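Local coordinates for angiopoietin-related protein 3 (Homo sapiens, PDB 6EUA) that raises plasma triglycerides by inhibiting lipoprotein lipase and, through its fibrinogen-like domain, the part described here, mediates endothelial cell adhesion, at residues Ala11-Ile16 and Phe37-Asp42; Glu101-Lys106 and Ser210-Lys215; Tyr114-Gly119 and Leu127-Ile132; Asn138-Asn143 and Leu199-Gln204. All blocks are in the same frame, centred on the assembly; numbering follows the deposited sequence.

Interaction 1: Ala11-Ile16 and Phe37-Asp42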
loop_
_atom_site.group_PDB
_atom_site.type_symbol
_atom_site.label_atom_id
_atom_site.label_comp_id
_atom_site.label_asym_id
_atom_site.label_seq_id
_atom_site.Cartn_x
_atom_site.Cartn_y
_atom_site.Cartn_z
ATOM N N ALA A 11 7.178 -19.209 6.285
ATOM C CA ALA A 11 8.210 -18.781 7.227
ATOM C C ALA A 11 8.764 -17.410 6.876
ATOM O O ALA A 11 9.117 -16.634 7.774
ATOM C CB ALA A 11 9.341 -19.806 7.275
ATOM N N GLU A 12 8.870 -17.103 5.584
ATOM C CA GLU A 12 9.338 -15.794 5.125
ATOM C C GLU A 12 9.049 -15.673 3.626
ATOM O O GLU A 12 8.297 -16.467 3.066
ATOM C CB GLU A 12 10.820 -15.572 5.478
ATOM C CG GLU A 12 11.761 -16.684 5.041
ATOM C CD GLU A 12 12.018 -16.656 3.554
ATOM O OE1 GLU A 12 11.508 -17.571 2.889
ATOM O OE2 GLU A 12 12.706 -15.736 3.054
ATOM N N CYS A 13 9.660 -14.661 2.990
ATOM C CA CYS A 13 9.232 -14.239 1.661
ATOM C C CYS A 13 9.606 -15.250 0.574
ATOM O O CYS A 13 8.889 -15.368 -0.430
ATOM C CB CYS A 13 9.814 -12.860 1.347
ATOM S SG CYS A 13 9.025 -11.492 2.288
ATOM N N THR A 14 10.723 -15.963 0.733
ATOM C CA THR A 14 11.120 -16.937 -0.277
ATOM C C THR A 14 10.088 -18.049 -0.385
ATOM O O THR A 14 9.759 -18.506 -1.492
ATOM C CB THR A 14 12.499 -17.509 0.060
ATOM O OG1 THR A 14 13.475 -16.473 -0.050
ATOM C CG2 THR A 14 12.874 -18.677 -0.858
ATOM N N THR A 15 9.549 -18.496 0.752
ATOM C CA THR A 15 8.531 -19.534 0.682
ATOM C C THR A 15 7.195 -18.959 0.207
ATOM O O THR A 15 6.383 -19.660 -0.400
ATOM C CB THR A 15 8.377 -20.204 2.036
ATOM O OG1 THR A 15 7.420 -19.500 2.813
ATOM C CG2 THR A 15 9.701 -20.190 2.805
ATOM N N ILE A 16 6.934 -17.682 0.486
ATOM C CA ILE A 16 5.773 -17.035 -0.115
ATOM C C ILE A 16 5.901 -17.040 -1.634
ATOM O O ILE A 16 4.956 -17.397 -2.348
ATOM C CB ILE A 16 5.605 -15.610 0.451
ATOM C CG1 ILE A 16 4.982 -15.689 1.838
ATOM C CG2 ILE A 16 4.755 -14.749 -0.480
ATOM C CD1 ILE A 16 4.985 -14.413 2.576
ATOM N N PHE A 37 3.692 -12.070 12.057
ATOM C CA PHE A 37 3.850 -10.646 11.814
ATOM C C PHE A 37 3.919 -10.403 10.308
ATOM O O PHE A 37 4.105 -11.329 9.515
ATOM C CB PHE A 37 5.071 -10.068 12.552
ATOM C CG PHE A 37 6.399 -10.651 12.135
ATOM C CD1 PHE A 37 7.113 -10.101 11.089
ATOM C CD2 PHE A 37 6.963 -11.702 12.838
ATOM C CE1 PHE A 37 8.356 -10.631 10.706
ATOM C CE2 PHE A 37 8.219 -12.232 12.485
ATOM C CZ PHE A 37 8.910 -11.695 11.419
ATOM N N HIS A 38 3.756 -9.140 9.922
ATOM C CA HIS A 38 3.658 -8.771 8.518
ATOM C C HIS A 38 4.970 -8.189 8.025
ATOM O O HIS A 38 5.638 -7.441 8.745
ATOM C CB HIS A 38 2.528 -7.768 8.282
ATOM C CG HIS A 38 1.178 -8.345 8.539
ATOM N ND1 HIS A 38 0.337 -8.754 7.526
ATOM C CD2 HIS A 38 0.545 -8.638 9.698
ATOM C CE1 HIS A 38 -0.768 -9.252 8.053
ATOM N NE2 HIS A 38 -0.671 -9.190 9.369
ATOM N N VAL A 39 5.316 -8.523 6.778
ATOM C CA VAL A 39 6.515 -8.025 6.129
ATOM C C VAL A 39 6.129 -7.501 4.757
ATOM O O VAL A 39 5.060 -7.812 4.220
ATOM C CB VAL A 39 7.603 -9.113 5.993
ATOM C CG1 VAL A 39 8.162 -9.492 7.353
ATOM C CG2 VAL A 39 7.070 -10.344 5.214
ATOM N N TYR A 40 7.016 -6.689 4.191
ATOM C CA TYR A 40 6.950 -6.346 2.775
ATOM C C TYR A 40 7.882 -7.293 2.027
ATOM O O TYR A 40 9.088 -7.331 2.308
ATOM C CB TYR A 40 7.326 -4.884 2.516
ATOM C CG TYR A 40 7.038 -4.484 1.094
ATOM C CD1 TYR A 40 7.979 -4.684 0.087
ATOM C CD2 TYR A 40 5.810 -3.938 0.747
ATOM C CE1 TYR A 40 7.694 -4.341 -1.233
ATOM C CE2 TYR A 40 5.522 -3.587 -0.561
ATOM C CZ TYR A 40 6.466 -3.790 -1.541
ATOM O OH TYR A 40 6.171 -3.451 -2.839
ATOM N N CYS A 41 7.318 -8.098 1.122
ATOM C CA CYS A 41 8.119 -8.985 0.284
ATOM C C CYS A 41 8.415 -8.245 -1.011
ATOM O O CYS A 41 7.496 -7.758 -1.675
ATOM C CB CYS A 41 7.407 -10.311 0.002
ATOM S SG CYS A 41 7.158 -11.400 1.461
ATOM N N ASP A 42 9.689 -8.170 -1.371
ATOM C CA ASP A 42 10.138 -7.385 -2.512
ATOM C C ASP A 42 10.846 -8.317 -3.486
ATOM O O ASP A 42 11.943 -8.810 -3.198
ATOM C CB ASP A 42 11.053 -6.252 -2.055
ATOM C CG ASP A 42 11.087 -5.085 -3.029
ATOM O OD1 ASP A 42 10.372 -5.125 -4.059
ATOM O OD2 ASP A 42 11.840 -4.123 -2.749
#
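Val-39 is the first residue of segment 37-42, on strand 37-44, to meet the helix start at 11-16. Its CG2, in the crowded position between the backbone N and the carbonyl carbon, rests on Cys-13 SG at 3.7 Å. Tyr-40 points away from the helix, and its hydroxyl is hydrogen-bonded to Arg-75 of the third subunit. Cys-41 turns back: its SG is joined to Cys-13 SG by a disulfide of 2.0 Å, whose chi3 of -86° lies close to the relaxed right angle. Both cysteines hold SG anti to their own carbonyl carbon. Ile-16, less than a turn along the helix, lays CD1 against Cys-41 SG at 3.9 Å, so each sulfur has an aliphatic neighbour. Asp-42 also points away; its carboxylate bonds to Ser-24 and Lys-215 of the same chain and to Arg-75 of the third subunit. The helix that Cys-13 opens is capped by the carboxylate of Glu-12. OE2 takes Thr-14 N at 3.1 Å in a nearly straight bond, and OE1 takes Thr-15 N at 3.0 Å, both donors lying above the carboxylate plane. A short N-terminal helix with an N-cap, stapled by a disulfide to a sheet strand, is characteristic of the N-terminal subdomain of the fibrinogen C-terminal fold.

Interaction 2: Glu101-Lys106 and Ser210-Lys215; sequences ELEDWK and SIKSTK
The packed side of this antiparallel pair is the face carrying Leu-102 and Thr-214. Leu-102 CB meets Ile-211 CD1 at 3.7 Å, the two side chains crossing obliquely, while Leu-102 CD2 lies beside Thr-214 CG2 at 3.9 Å. Trp-201 and Leu-180 also pack on Leu-102. Between the strands the backbone ladder is tight at one end: Glu-101 N reaches Lys-215 O at 2.9 Å almost in a straight line (175°), and Lys-215 N returns the bond to Glu-101 O. At the other end an extra residue is fitted in: Lys-212 N and Ser-213 N both donate to Glu-103 O, at 2.8 Å for Lys-212 N, in a classic beta bulge where the chain turns a corner between strands 208-211 and 213-220. The face of Glu-101, Glu-103, Ser-213 and Lys-215, partly exposed, is polar and looser. Ser-213 OG donates to Glu-103 OE2 at 3.0 Å from well above the carboxylate plane, while Glu-101 and Lys-215 run alongside each other, their charged ends paired with Arg-99 and Asp-42. Packing is close again at the corner, where Lys-212 CB sits over the five-membered ring of exposed Trp-105, 3.8 Å from its centroid, a CH-pi contact. The Lys-212 chain, bent at chi3 and chi4, brings NZ to a salt bridge with Asp-107; NZ bonds only weakly to Asp-104 O and Trp-105 O. Ser-210 OG lies at the indole edge, 3.1 Å from Trp-105 CD1.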
loop_
_atom_site.group_PDB
_atom_site.type_symbol
_atom_site.label_atom_id
_atom_site.label_comp_id
_atom_site.label_asym_id
_atom_site.label_seq_id
_atom_site.Cartn_x
_atom_site.Cartn_y
_atom_site.Cartn_z
ATOM N N GLU A 101 20.225 -1.242 -1.345
ATOM C CA GLU A 101 19.900 -0.487 -2.545
ATOM C C GLU A 101 19.859 0.978 -2.161
ATOM O O GLU A 101 19.123 1.368 -1.248
ATOM C CB GLU A 101 18.563 -0.924 -3.139
ATOM C CG GLU A 101 18.619 -2.241 -3.875
ATOM C CD GLU A 101 17.391 -2.479 -4.734
ATOM O OE1 GLU A 101 16.402 -1.720 -4.591
ATOM O OE2 GLU A 101 17.416 -3.429 -5.547
ATOM N N LEU A 102 20.679 1.774 -2.826
ATOM C CA LEU A 102 20.715 3.202 -2.605
ATOM C C LEU A 102 20.308 3.891 -3.896
ATOM O O LEU A 102 20.638 3.430 -4.993
ATOM C CB LEU A 102 22.111 3.662 -2.160
ATOM C CG LEU A 102 22.824 2.846 -1.076
ATOM C CD1 LEU A 102 24.307 3.232 -1.041
ATOM C CD2 LEU A 102 22.184 3.070 0.281
ATOM N N GLU A 103 19.584 4.989 -3.764
ATOM C CA GLU A 103 19.268 5.845 -4.893
ATOM C C GLU A 103 19.712 7.246 -4.511
ATOM O O GLU A 103 19.394 7.719 -3.416
ATOM C CB GLU A 103 17.771 5.782 -5.223
ATOM C CG GLU A 103 17.209 7.017 -5.884
ATOM C CD GLU A 103 15.731 6.876 -6.226
ATOM O OE1 GLU A 103 15.412 6.265 -7.269
ATOM O OE2 GLU A 103 14.891 7.372 -5.443
ATOM N N ASP A 104 20.489 7.886 -5.380
ATOM C CA ASP A 104 21.003 9.211 -5.071
ATOM C C ASP A 104 19.978 10.257 -5.507
ATOM O O ASP A 104 18.873 9.928 -5.948
ATOM C CB ASP A 104 22.370 9.410 -5.717
ATOM C CG ASP A 104 22.346 9.201 -7.219
ATOM O OD1 ASP A 104 21.636 9.959 -7.915
ATOM O OD2 ASP A 104 23.056 8.292 -7.702
ATOM N N TRP A 105 20.324 11.541 -5.371
ATOM C CA TRP A 105 19.411 12.601 -5.786
ATOM C C TRP A 105 19.311 12.723 -7.300
ATOM O O TRP A 105 18.273 13.161 -7.803
ATOM C CB TRP A 105 19.826 13.931 -5.142
ATOM C CG TRP A 105 19.669 13.844 -3.657
ATOM C CD1 TRP A 105 20.590 13.369 -2.766
ATOM C CD2 TRP A 105 18.502 14.177 -2.889
ATOM N NE1 TRP A 105 20.078 13.400 -1.491
ATOM C CE2 TRP A 105 18.799 13.890 -1.535
ATOM C CE3 TRP A 105 17.240 14.692 -3.208
ATOM C CZ2 TRP A 105 17.883 14.104 -0.505
ATOM C CZ3 TRP A 105 16.330 14.904 -2.181
ATOM C CH2 TRP A 105 16.658 14.609 -0.845
ATOM N N LYS A 106 20.343 12.316 -8.036
ATOM C CA LYS A 106 20.268 12.240 -9.491
ATOM C C LYS A 106 19.506 11.009 -9.964
ATOM O O LYS A 106 19.476 10.743 -11.170
ATOM C CB LYS A 106 21.677 12.233 -10.101
ATOM C CG LYS A 106 22.652 13.262 -9.518
ATOM C CD LYS A 106 22.046 14.659 -9.420
ATOM C CE LYS A 106 22.767 15.519 -8.382
ATOM N NZ LYS A 106 22.751 16.976 -8.742
ATOM N N SER A 210 25.798 10.843 -1.913
ATOM C CA SER A 210 24.601 11.463 -1.351
ATOM C C SER A 210 23.398 10.563 -1.628
ATOM O O SER A 210 23.108 10.257 -2.787
ATOM C CB SER A 210 24.394 12.851 -1.959
ATOM O OG SER A 210 23.312 13.542 -1.355
ATOM N N ILE A 211 22.707 10.126 -0.579
ATOM C CA ILE A 211 21.638 9.130 -0.698
ATOM C C ILE A 211 20.286 9.779 -0.413
ATOM O O ILE A 211 20.105 10.434 0.620
ATOM C CB ILE A 211 21.878 7.935 0.241
ATOM C CG1 ILE A 211 23.313 7.430 0.101
ATOM C CG2 ILE A 211 20.874 6.818 -0.045
ATOM C CD1 ILE A 211 23.657 6.915 -1.278
ATOM N N LYS A 212 19.333 9.579 -1.322
ATOM C CA LYS A 212 17.974 10.083 -1.172
ATOM C C LYS A 212 17.015 9.035 -0.615
ATOM O O LYS A 212 16.075 9.381 0.115
ATOM C CB LYS A 212 17.444 10.591 -2.527
ATOM C CG LYS A 212 15.933 10.818 -2.564
ATOM C CD LYS A 212 15.482 11.508 -3.829
ATOM C CE LYS A 212 15.561 10.581 -5.034
ATOM N NZ LYS A 212 15.888 11.332 -6.281
ATOM N N SER A 213 17.231 7.759 -0.934
ATOM C CA SER A 213 16.328 6.700 -0.510
ATOM C C SER A 213 17.128 5.416 -0.363
ATOM O O SER A 213 18.113 5.200 -1.075
ATOM C CB SER A 213 15.156 6.528 -1.495
ATOM O OG SER A 213 15.606 6.112 -2.771
ATOM N N THR A 214 16.729 4.582 0.602
ATOM C CA THR A 214 17.437 3.344 0.892
ATOM C C THR A 214 16.458 2.183 0.986
ATOM O O THR A 214 15.304 2.356 1.383
ATOM C CB THR A 214 18.244 3.418 2.233
ATOM O OG1 THR A 214 17.345 3.523 3.358
ATOM C CG2 THR A 214 19.210 4.605 2.222
ATOM N N LYS A 215 16.945 0.994 0.632
ATOM C CA LYS A 215 16.291 -0.261 0.962
ATOM C C LYS A 215 17.341 -1.210 1.509
ATOM O O LYS A 215 18.460 -1.268 0.992
ATOM C CB LYS A 215 15.627 -0.922 -0.251
ATOM C CG LYS A 215 14.318 -0.293 -0.725
ATOM C CD LYS A 215 13.895 -0.933 -2.036
ATOM C CE LYS A 215 12.639 -0.300 -2.615
ATOM N NZ LYS A 215 11.838 -1.276 -3.401
HETATM O O HOH W 1 16.830 2.474 -2.650
#

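Interaction 3: Tyr114-Gly119 and Leu127-Ile132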
loop_
_atom_site.group_PDB
_atom_site.type_symbol
_atom_site.label_atom_id
_atom_site.label_comp_id
_atom_site.label_asym_id
_atom_site.label_seq_id
_atom_site.Cartn_x
_atom_site.Cartn_y
_atom_site.Cartn_z
ATOM N N TYR A 114 25.920 -8.610 0.471
ATOM C CA TYR A 114 26.818 -9.203 1.444
ATOM C C TYR A 114 26.257 -10.535 1.901
ATOM O O TYR A 114 25.038 -10.738 1.926
ATOM C CB TYR A 114 26.997 -8.360 2.709
ATOM C CG TYR A 114 27.239 -6.886 2.539
ATOM C CD1 TYR A 114 26.212 -6.022 2.157
ATOM C CD2 TYR A 114 28.500 -6.347 2.794
ATOM C CE1 TYR A 114 26.443 -4.663 2.020
ATOM C CE2 TYR A 114 28.740 -4.999 2.656
ATOM C CZ TYR A 114 27.713 -4.156 2.271
ATOM O OH TYR A 114 27.972 -2.804 2.157
ATOM N N SER A 115 27.166 -11.414 2.310
ATOM C CA SER A 115 26.835 -12.608 3.070
ATOM C C SER A 115 27.009 -12.287 4.549
ATOM O O SER A 115 28.058 -11.757 4.948
ATOM C CB SER A 115 27.734 -13.774 2.647
ATOM O OG SER A 115 27.707 -14.831 3.591
ATOM N N PHE A 116 25.986 -12.584 5.361
ATOM C CA PHE A 116 26.039 -12.174 6.759
ATOM C C PHE A 116 25.503 -13.247 7.692
ATOM O O PHE A 116 24.825 -14.198 7.287
ATOM C CB PHE A 116 25.302 -10.843 7.021
ATOM C CG PHE A 116 23.805 -10.948 7.042
ATOM C CD1 PHE A 116 23.072 -10.844 5.866
ATOM C CD2 PHE A 116 23.122 -11.111 8.239
ATOM C CE1 PHE A 116 21.683 -10.928 5.888
ATOM C CE2 PHE A 116 21.735 -11.201 8.264
ATOM C CZ PHE A 116 21.013 -11.112 7.103
ATOM N N TYR A 117 25.887 -13.069 8.960
ATOM C CA TYR A 117 25.404 -13.801 10.119
ATOM C C TYR A 117 24.971 -12.781 11.158
ATOM O O TYR A 117 25.517 -11.678 11.221
ATOM C CB TYR A 117 26.487 -14.720 10.705
ATOM C CG TYR A 117 26.814 -15.887 9.815
ATOM C CD1 TYR A 117 27.802 -15.794 8.840
ATOM C CD2 TYR A 117 26.112 -17.073 9.925
ATOM C CE1 TYR A 117 28.096 -16.874 8.019
ATOM C CE2 TYR A 117 26.395 -18.143 9.116
ATOM C CZ TYR A 117 27.386 -18.046 8.167
ATOM O OH TYR A 117 27.651 -19.136 7.366
ATOM N N LEU A 118 23.976 -13.143 11.961
ATOM C CA LEU A 118 23.392 -12.208 12.914
ATOM C C LEU A 118 23.236 -12.889 14.264
ATOM O O LEU A 118 22.699 -13.997 14.334
ATOM C CB LEU A 118 22.035 -11.716 12.422
ATOM C CG LEU A 118 21.324 -10.647 13.250
ATOM C CD1 LEU A 118 22.090 -9.291 13.212
ATOM C CD2 LEU A 118 19.902 -10.492 12.751
ATOM N N GLY A 119 23.715 -12.225 15.340
ATOM C CA GLY A 119 23.543 -12.738 16.688
ATOM C C GLY A 119 22.241 -12.246 17.315
ATOM O O GLY A 119 21.583 -11.350 16.803
ATOM N N LEU A 127 26.373 -8.093 14.005
ATOM C CA LEU A 127 26.314 -8.354 12.576
ATOM C C LEU A 127 27.713 -8.600 12.028
ATOM O O LEU A 127 28.647 -7.862 12.346
ATOM C CB LEU A 127 25.680 -7.173 11.849
ATOM C CG LEU A 127 25.434 -7.342 10.358
ATOM C CD1 LEU A 127 24.232 -8.259 10.184
ATOM C CD2 LEU A 127 25.175 -5.985 9.723
ATOM N N HIS A 128 27.855 -9.634 11.199
ATOM C CA HIS A 128 29.131 -9.987 10.579
ATOM C C HIS A 128 28.911 -10.101 9.073
ATOM O O HIS A 128 28.213 -11.014 8.616
ATOM C CB HIS A 128 29.676 -11.293 11.168
ATOM C CG HIS A 128 31.014 -11.695 10.630
ATOM N ND1 HIS A 128 31.167 -12.662 9.659
ATOM C CD2 HIS A 128 32.264 -11.267 10.931
ATOM C CE1 HIS A 128 32.450 -12.805 9.378
ATOM N NE2 HIS A 128 33.137 -11.972 10.138
ATOM N N LEU A 129 29.497 -9.180 8.303
ATOM C CA LEU A 129 29.270 -9.078 6.863
ATOM C C LEU A 129 30.523 -9.401 6.061
ATOM O O LEU A 129 31.648 -9.092 6.474
ATOM C CB LEU A 129 28.818 -7.672 6.443
ATOM C CG LEU A 129 27.665 -6.932 7.098
ATOM C CD1 LEU A 129 27.700 -5.460 6.696
ATOM C CD2 LEU A 129 26.382 -7.555 6.670
ATOM N N VAL A 130 30.306 -9.972 4.878
ATOM C CA VAL A 130 31.338 -10.125 3.853
ATOM C C VAL A 130 30.732 -9.706 2.519
ATOM O O VAL A 130 29.680 -10.220 2.132
ATOM C CB VAL A 130 31.866 -11.571 3.771
ATOM C CG1 VAL A 130 32.849 -11.707 2.611
ATOM C CG2 VAL A 130 32.510 -11.990 5.085
ATOM N N ALA A 131 31.387 -8.787 1.814
ATOM C CA ALA A 131 30.832 -8.285 0.559
ATOM C C ALA A 131 30.966 -9.318 -0.559
ATOM O O ALA A 131 31.980 -10.013 -0.671
ATOM C CB ALA A 131 31.517 -6.977 0.153
ATOM N N ILE A 132 29.930 -9.412 -1.398
ATOM C CA ILE A 132 29.916 -10.373 -2.501
ATOM C C ILE A 132 29.985 -9.661 -3.844
ATOM O O ILE A 132 30.964 -9.804 -4.580
ATOM C CB ILE A 132 28.664 -11.262 -2.466
ATOM C CG1 ILE A 132 28.456 -11.870 -1.085
ATOM C CG2 ILE A 132 28.742 -12.319 -3.566
ATOM C CD1 ILE A 132 27.111 -12.548 -0.961
#
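Val-130 O is gripped twice, by a hydrogen bond from Ser-115 N at 2.8 Å and by a CA-H...O contact from Tyr-114 CA at 3.1 Å. Val-130 N returns a bond to Ser-115 O, and Tyr-117 and His-128 form a second such backbone pair in this antiparallel hairpin. On the buried face, Tyr-114 turns CG anti to its carbonyl carbon (chi1 -46°), which lets Leu-129 CD1 sit over one ring face, 4.3 Å from the centroid and offset toward the rim. The Tyr-114 hydroxyl is hydrogen-bonded to Asn-138 OD1. Leu-129 CD2 touches Phe-116 CB at 3.5 Å. Leu-127 CD1 touches both Phe-116 CD2, at 3.6 Å, and Leu-118 CD1, at 3.8 Å, bridging two residues of the partner strand. An alanine in place of Tyr-114 would remove the ring and its hydroxyl, and would probably loosen the packing on Leu-129 and the tie to Asn-138. On the far face, Ser-115 OG bonds to Asn-95. Strand 109-118 runs between strands 127-134 and 96-104: Tyr-114 and Phe-116 pack on Leu-98, while Phe-116 and Leu-118 meet Val-91 and Ile-87 of helix 84-91, respectively.

Interaction 4: Asn138-Asn143 and Leu199-Gln204; sequences NAIPEN and LSWKSQ
The irregular loop 138-143 passes the end of strand 199-202 with Ala-139 CA and Ser-203 CA 4.0 Å apart, tied by one backbone bond from Gln-204 N to Asn-138 O at 3.3 Å. The donor approaches in the carbonyl plane. The indole of Trp-201 carries most of the side-chain contact. Its CG is anti to the backbone N (chi1 179°), and the ring turns one face to the loop, so that Ala-139 CB stands over the six-membered ring, 3.6 Å from the centroid and 20° off its normal. The same methyl is pressed on Lys-202 O at 3.1 Å, a tight fit. Ile-140 comes from another direction: its CD1 touches the ring edge at Trp-201 CH2, 3.5 Å away. The indole N-H of Trp-201 bonds to Pro-137 O, fixing the ring's rotation. Replacing Trp-201 by an alanine would remove the ring face that Ala-139 packs on and the N-H that holds Pro-137, and would probably let the loop drift from the strand. Asn-138 stiffens the loop from within. Its OD1 accepts Ile-140 N at 3.0 Å from above the amide carbonyl plane, closing an Asx turn, and its ND2 donates to Ile-140 O at 2.4 Å, unusually short for a hydrogen bond. Lys-202, pointing away, forms a salt bridge with Glu-177. The contact joins the loop after strand 127-134 to the two-stranded sheet 199-202/208-211, an Asx turn set beside a tryptophan face, in the loop-rich C-terminal portion of the fibrinogen-like fold.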
loop_
_atom_site.group_PDB
_atom_site.type_symbol
_atom_site.label_atom_id
_atom_site.label_comp_id
_atom_site.label_asym_id
_atom_site.label_seq_id
_atom_site.Cartn_x
_atom_site.Cartn_y
_atom_site.Cartn_z
ATOM N N ASN A 138 31.969 -0.787 -1.028
ATOM C CA ASN A 138 31.496 -1.023 0.324
ATOM C C ASN A 138 31.924 0.105 1.255
ATOM O O ASN A 138 33.038 0.625 1.150
ATOM C CB ASN A 138 32.035 -2.355 0.840
ATOM C CG ASN A 138 31.563 -2.670 2.243
ATOM O OD1 ASN A 138 30.419 -2.406 2.602
ATOM N ND2 ASN A 138 32.451 -3.221 3.049
ATOM N N ALA A 139 31.029 0.477 2.177
ATOM C CA ALA A 139 31.316 1.460 3.212
ATOM C C ALA A 139 31.295 0.887 4.621
ATOM O O ALA A 139 31.633 1.606 5.565
ATOM C CB ALA A 139 30.311 2.624 3.146
ATOM N N ILE A 140 30.899 -0.371 4.793
ATOM C CA ILE A 140 30.766 -0.993 6.107
ATOM C C ILE A 140 31.964 -1.912 6.310
ATOM O O ILE A 140 32.344 -2.640 5.380
ATOM C CB ILE A 140 29.428 -1.748 6.218
ATOM C CG1 ILE A 140 28.267 -0.824 5.840
ATOM C CG2 ILE A 140 29.218 -2.318 7.616
ATOM C CD1 ILE A 140 26.983 -1.545 5.464
ATOM N N PRO A 141 32.606 -1.894 7.477
ATOM C CA PRO A 141 33.749 -2.793 7.711
ATOM C C PRO A 141 33.356 -4.256 7.549
ATOM O O PRO A 141 32.344 -4.706 8.090
ATOM C CB PRO A 141 34.156 -2.477 9.152
ATOM C CG PRO A 141 33.646 -1.088 9.400
ATOM C CD PRO A 141 32.367 -0.985 8.611
ATOM N N GLU A 142 34.165 -5.000 6.799
ATOM C CA GLU A 142 33.918 -6.415 6.565
ATOM C C GLU A 142 34.709 -7.284 7.542
ATOM O O GLU A 142 35.757 -6.889 8.056
ATOM C CB GLU A 142 34.292 -6.807 5.136
ATOM C CG GLU A 142 33.540 -6.084 4.044
ATOM C CD GLU A 142 33.945 -6.567 2.657
ATOM O OE1 GLU A 142 33.950 -7.803 2.440
ATOM O OE2 GLU A 142 34.275 -5.715 1.795
ATOM N N ASN A 143 34.191 -8.495 7.777
ATOM C CA ASN A 143 34.859 -9.517 8.592
ATOM C C ASN A 143 35.090 -9.053 10.027
ATOM O O ASN A 143 36.052 -9.464 10.683
ATOM C CB ASN A 143 36.171 -9.958 7.945
ATOM C CG ASN A 143 35.942 -10.869 6.773
ATOM O OD1 ASN A 143 35.326 -11.928 6.913
ATOM N ND2 ASN A 143 36.408 -10.456 5.601
ATOM N N LEU A 199 21.034 11.146 3.064
ATOM C CA LEU A 199 21.958 10.339 3.845
ATOM C C LEU A 199 23.299 10.231 3.132
ATOM O O LEU A 199 23.459 10.657 1.987
ATOM C CB LEU A 199 21.361 8.953 4.105
ATOM C CG LEU A 199 20.026 9.029 4.856
ATOM C CD1 LEU A 199 19.181 7.828 4.530
ATOM C CD2 LEU A 199 20.260 9.160 6.386
ATOM N N SER A 200 24.271 9.643 3.825
ATOM C CA SER A 200 25.637 9.586 3.321
ATOM C C SER A 200 26.147 8.152 3.287
ATOM O O SER A 200 25.881 7.363 4.197
ATOM C CB SER A 200 26.576 10.441 4.171
ATOM O OG SER A 200 26.064 11.748 4.345
ATOM N N TRP A 201 26.907 7.832 2.240
ATOM C CA TRP A 201 27.514 6.507 2.069
ATOM C C TRP A 201 28.941 6.718 1.556
ATOM O O TRP A 201 29.168 6.889 0.353
ATOM C CB TRP A 201 26.691 5.647 1.123
ATOM C CG TRP A 201 27.253 4.288 0.882
ATOM C CD1 TRP A 201 28.106 3.917 -0.123
ATOM C CD2 TRP A 201 26.972 3.100 1.632
ATOM N NE1 TRP A 201 28.380 2.574 -0.036
ATOM C CE2 TRP A 201 27.688 2.045 1.026
ATOM C CE3 TRP A 201 26.189 2.829 2.768
ATOM C CZ2 TRP A 201 27.665 0.743 1.524
ATOM C CZ3 TRP A 201 26.152 1.529 3.252
ATOM C CH2 TRP A 201 26.893 0.504 2.632
ATOM N N LYS A 202 29.900 6.705 2.481
ATOM C CA LYS A 202 31.295 6.996 2.177
ATOM C C LYS A 202 32.053 5.681 2.097
ATOM O O LYS A 202 32.265 5.012 3.115
ATOM C CB LYS A 202 31.905 7.921 3.224
ATOM C CG LYS A 202 33.241 8.529 2.817
ATOM C CD LYS A 202 34.408 7.767 3.430
ATOM C CE LYS A 202 34.312 7.732 4.948
ATOM N NZ LYS A 202 34.024 9.080 5.511
ATOM N N SER A 203 32.472 5.318 0.894
ATOM C CA SER A 203 33.162 4.058 0.714
ATOM C C SER A 203 34.598 4.145 1.220
ATOM O O SER A 203 35.090 5.201 1.628
ATOM C CB SER A 203 33.141 3.648 -0.751
ATOM O OG SER A 203 33.552 4.728 -1.566
ATOM N N GLN A 204 35.271 2.997 1.174
ATOM C CA GLN A 204 36.614 2.873 1.730
ATOM C C GLN A 204 37.606 3.795 1.025
ATOM O O GLN A 204 38.501 4.360 1.667
ATOM C CB GLN A 204 37.053 1.411 1.633
ATOM C CG GLN A 204 36.393 0.672 0.460
ATOM C CD GLN A 204 36.540 -0.836 0.534
ATOM O OE1 GLN A 204 36.731 -1.401 1.612
ATOM N NE2 GLN A 204 36.449 -1.496 -0.615
#

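The touching residues of interaction 1 are all buried, whereas interactions 2, 3 and 4 each combine a packed core side with a more open one. Interactions 1, 2 and 3 reach one large sheet. The first fastens a helix to it covalently; the other two join its strands by backbone ladders, regular in interaction 3 and interrupted by a bulge in interaction 2. Interaction 4 has a single backbone bond and relies mainly on an indole face and a loop turn. The salt bridge of Asp-42 with Lys-215 ties interactions 1 and 2. Strand 208-211 pairs with 199-202, so interactions 2 and 4 share packing around Trp-201. Interactions 3 and 4 meet where Glu-142 OE1 takes Ala-131 N.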